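Local coordinates for kinetochore protein mis18 (PDB 5J6P) that is part of the complex that recruits CENP-A to centromeres, maintaining kinetochore factors and keeping histones of the central core deacetylated, at residues 8-13 against 94-99. Numbering follows the deposited sequence.
Sequences QCKKCF and KLQAYQ. With ZN (zinc ion), chain D.
A zinc-binding turn grows directly out of the pairing between two antiparallel strands. Gln8 N gives a well-aligned hydrogen bond to Gln96 O, 3.0 Å and in the plane of the carbonyl, while the return bond from Gln96 N to Gln8 O is weak, bent to 117°. Two residues further along, Lys10 N reaches Lys94 O at 3.3 Å, nearly straight at the hydrogen but from above the carbonyl plane. Cys9, between these tethers, turns its CB away from 94-99; with SG anti to the backbone N (chi1 155°) its sulphur binds zinc at 2.3 Å and accepts the N-H of Cys12, more weakly that of Lys11. Cys12, its SG at a longer 2.7 Å from the zinc, Cys63 and Cys66 complete the metal site. The turn closes with Phe13 N bonded to Cys9 O at 2.7 Å, which brings the phenyl ring back beside the Gln96 side chain. The extended Gln96 chain crosses it obliquely, OE1 3.4 Å from Phe13 CE1 and the amide plane 49° from the ring; Arg65 of the second subunit makes a cation-pi contact with Phe13. On the flank, the bent Lys10 chain lays CG and CE against Leu95 O, and Leu95 CD1 packs against the Gln8 carbonyl. In this Yippee-like Mis18 domain, strand 5-9 runs between 95-99 and 15-18, and Leu95 reaches Val16 on the latter.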
ATOM      1  N   GLN A   8       2.342   0.477   5.561  1.00 63.88           N
ATOM      2  CA  GLN A   8       3.654   0.466   4.913  1.00 68.91           C
ATOM      3  C   GLN A   8       4.790   1.102   5.696  1.00 61.64           C
ATOM      4  O   GLN A   8       4.589   2.082   6.386  1.00 59.92           O
ATOM      5  CB  GLN A   8       3.589   1.273   3.635  1.00 75.69           C
ATOM      6  CG  GLN A   8       2.423   1.045   2.694  1.00 73.96           C
ATOM      7  CD  GLN A   8       2.354   2.188   1.710  1.00 78.52           C
ATOM      8  OE1 GLN A   8       2.798   2.085   0.538  1.00 78.27           O
ATOM      9  NE2 GLN A   8       1.900   3.325   2.215  1.00 75.44           N
ATOM     10  N   CYS A   9       6.002   0.593   5.510  1.00 63.62           N
ATOM     11  CA  CYS A   9       7.186   1.236   6.070  1.00 64.22           C
ATOM     12  C   CYS A   9       7.392   2.621   5.449  1.00 64.92           C
ATOM     13  O   CYS A   9       7.600   2.746   4.242  1.00 71.18           O
ATOM     14  CB  CYS A   9       8.426   0.368   5.848  1.00 59.33           C
ATOM     15  SG  CYS A   9       9.984   1.285   5.818  1.00 56.59           S
ATOM     16  N   LYS A  10       7.327   3.654   6.283  1.00 67.19           N
ATOM     17  CA  LYS A  10       7.468   5.046   5.843  1.00 66.63           C
ATOM     18  C   LYS A  10       8.615   5.294   4.889  1.00 67.69           C
ATOM     19  O   LYS A  10       8.567   6.241   4.076  1.00 69.53           O
ATOM     20  CB  LYS A  10       7.677   5.965   7.027  1.00 68.12           C
ATOM     21  CG  LYS A  10       6.403   6.294   7.808  1.00 79.08           C
ATOM     22  CD  LYS A  10       6.379   7.777   8.173  1.00 82.07           C
ATOM     23  CE  LYS A  10       5.836   8.079   9.559  1.00 92.95           C
ATOM     24  NZ  LYS A  10       6.634   9.210  10.116  1.00 92.62           N
ATOM     25  N   LYS A  11       9.668   4.483   5.019  1.00 64.68           N
ATOM     26  CA  LYS A  11      10.905   4.760   4.323  1.00 62.16           C
ATOM     27  C   LYS A  11      10.883   4.247   2.896  1.00 67.76           C
ATOM     28  O   LYS A  11      11.183   4.987   2.011  1.00 68.70           O
ATOM     29  CB  LYS A  11      12.069   4.094   5.052  1.00 71.41           C
ATOM     30  CG  LYS A  11      13.362   4.838   4.811  1.00 74.41           C
ATOM     31  CD  LYS A  11      14.565   3.951   4.631  1.00 77.66           C
ATOM     32  CE  LYS A  11      15.734   4.787   4.115  1.00 76.86           C
ATOM     33  NZ  LYS A  11      16.978   4.551   4.878  1.00 81.06           N
ATOM     34  N   CYS A  12      10.489   2.992   2.701  1.00 61.12           N
ATOM     35  CA  CYS A  12      10.474   2.396   1.367  1.00 54.90           C
ATOM     36  C   CYS A  12       9.070   2.147   0.807  1.00 61.26           C
ATOM     37  O   CYS A  12       8.914   1.897  -0.388  1.00 68.66           O
ATOM     38  CB  CYS A  12      11.275   1.090   1.360  1.00 57.00           C
ATOM     39  SG  CYS A  12      10.422  -0.312   2.120  1.00 60.08           S
ATOM     40  N   PHE A  13       8.054   2.213   1.663  1.00 63.40           N
ATOM     41  CA  PHE A  13       6.666   1.944   1.224  1.00 60.14           C
ATOM     42  C   PHE A  13       6.325   0.459   1.015  1.00 61.89           C
ATOM     43  O   PHE A  13       5.310   0.119   0.407  1.00 61.32           O
ATOM     44  CB  PHE A  13       6.292   2.750  -0.023  1.00 57.69           C
ATOM     45  CG  PHE A  13       6.102   4.231   0.187  1.00 66.52           C
ATOM     46  CD1 PHE A  13       6.089   4.832   1.437  1.00 70.72           C
ATOM     47  CD2 PHE A  13       5.861   5.028  -0.925  1.00 71.96           C
ATOM     48  CE1 PHE A  13       5.886   6.187   1.576  1.00 65.92           C
ATOM     49  CE2 PHE A  13       5.641   6.380  -0.791  1.00 75.13           C
ATOM     50  CZ  PHE A  13       5.669   6.963   0.472  1.00 71.88           C
ATOM     51  N   LYS A  94       6.922   4.849  12.512  1.00 87.21           N
ATOM     52  CA  LYS A  94       7.687   4.207  11.474  1.00 77.41           C
ATOM     53  C   LYS A  94       6.816   3.591  10.409  1.00 67.86           C
ATOM     54  O   LYS A  94       7.335   3.035   9.478  1.00 71.91           O
ATOM     55  CB  LYS A  94       8.536   3.113  12.139  1.00 82.23           C
ATOM     56  CG  LYS A  94       9.629   3.638  13.081  1.00 76.93           C
ATOM     57  CD  LYS A  94      10.824   4.039  12.251  1.00 85.31           C
ATOM     58  CE  LYS A  94      11.999   4.535  13.049  1.00 90.36           C
ATOM     59  NZ  LYS A  94      13.113   4.737  12.084  1.00 93.23           N
ATOM     60  N   LEU A  95       5.502   3.666  10.546  1.00 67.99           N
ATOM     61  CA  LEU A  95       4.576   3.053   9.593  1.00 75.88           C
ATOM     62  C   LEU A  95       3.773   4.162   8.967  1.00 78.99           C
ATOM     63  O   LEU A  95       3.923   5.330   9.350  1.00 90.30           O
ATOM     64  CB  LEU A  95       3.619   2.059  10.266  1.00 74.47           C
ATOM     65  CG  LEU A  95       4.085   0.638  10.517  1.00 74.66           C
ATOM     66  CD1 LEU A  95       4.087  -0.169   9.253  1.00 76.74           C
ATOM     67  CD2 LEU A  95       5.469   0.614  11.132  1.00 83.26           C
ATOM     68  N   GLN A  96       2.934   3.781   8.000  1.00 74.23           N
ATOM     69  CA  GLN A  96       2.032   4.696   7.309  1.00 70.03           C
ATOM     70  C   GLN A  96       0.753   3.954   6.991  1.00 66.12           C
ATOM     71  O   GLN A  96       0.778   2.756   6.710  1.00 63.89           O
ATOM     72  CB  GLN A  96       2.673   5.127   6.016  1.00 79.28           C
ATOM     73  CG  GLN A  96       2.696   6.605   5.794  1.00 78.96           C
ATOM     74  CD  GLN A  96       3.311   6.909   4.456  1.00 87.38           C
ATOM     75  OE1 GLN A  96       3.068   6.195   3.489  1.00 93.71           O
ATOM     76  NE2 GLN A  96       4.124   7.959   4.386  1.00 94.52           N
ATOM     77  N   ALA A  97      -0.370   4.656   7.042  1.00 73.45           N
ATOM     78  CA  ALA A  97      -1.667   4.007   6.790  1.00 74.52           C
ATOM     79  C   ALA A  97      -2.294   4.585   5.548  1.00 74.86           C
ATOM     80  O   ALA A  97      -2.183   5.796   5.243  1.00 71.96           O
ATOM     81  CB  ALA A  97      -2.605   4.149   7.969  1.00 71.47           C
ATOM     82  N   TYR A  98      -2.907   3.690   4.801  1.00 66.48           N
ATOM     83  CA  TYR A  98      -3.670   4.084   3.670  1.00 69.59           C
ATOM     84  C   TYR A  98      -5.024   3.428   3.851  1.00 70.99           C
ATOM     85  O   TYR A  98      -5.144   2.170   3.767  1.00 63.66           O
ATOM     86  CB  TYR A  98      -2.993   3.651   2.359  1.00 73.02           C
ATOM     87  CG  TYR A  98      -3.942   3.780   1.197  1.00 71.54           C
ATOM     88  CD1 TYR A  98      -4.250   5.048   0.658  1.00 76.32           C
ATOM     89  CD2 TYR A  98      -4.581   2.656   0.672  1.00 59.65           C
ATOM     90  CE1 TYR A  98      -5.174   5.177  -0.370  1.00 75.05           C
ATOM     91  CE2 TYR A  98      -5.486   2.776  -0.364  1.00 62.38           C
ATOM     92  CZ  TYR A  98      -5.786   4.027  -0.867  1.00 70.39           C
ATOM     93  OH  TYR A  98      -6.702   4.122  -1.864  1.00 80.62           O
ATOM     94  N   GLN A  99      -6.026   4.280   4.115  1.00 77.25           N
ATOM     95  CA  GLN A  99      -7.412   3.826   4.198  1.00 83.52           C
ATOM     96  C   GLN A  99      -8.005   3.891   2.817  1.00 78.80           C
ATOM     97  O   GLN A  99      -7.991   4.946   2.204  1.00 88.74           O
ATOM     98  CB  GLN A  99      -8.262   4.661   5.163  1.00 86.33           C
ATOM     99  CG  GLN A  99      -9.520   3.886   5.581  1.00 98.58           C
ATOM    100  CD  GLN A  99     -10.544   4.707   6.355  1.00 99.33           C
ATOM    101  OE1 GLN A  99     -10.347   5.901   6.614  1.00 80.37           O
ATOM    102  NE2 GLN A  99     -11.660   4.061   6.719  1.00101.43           N
TER
HETATM  103 ZN    ZN D 201      11.276  -0.237   4.678  1.00 20.00          ZN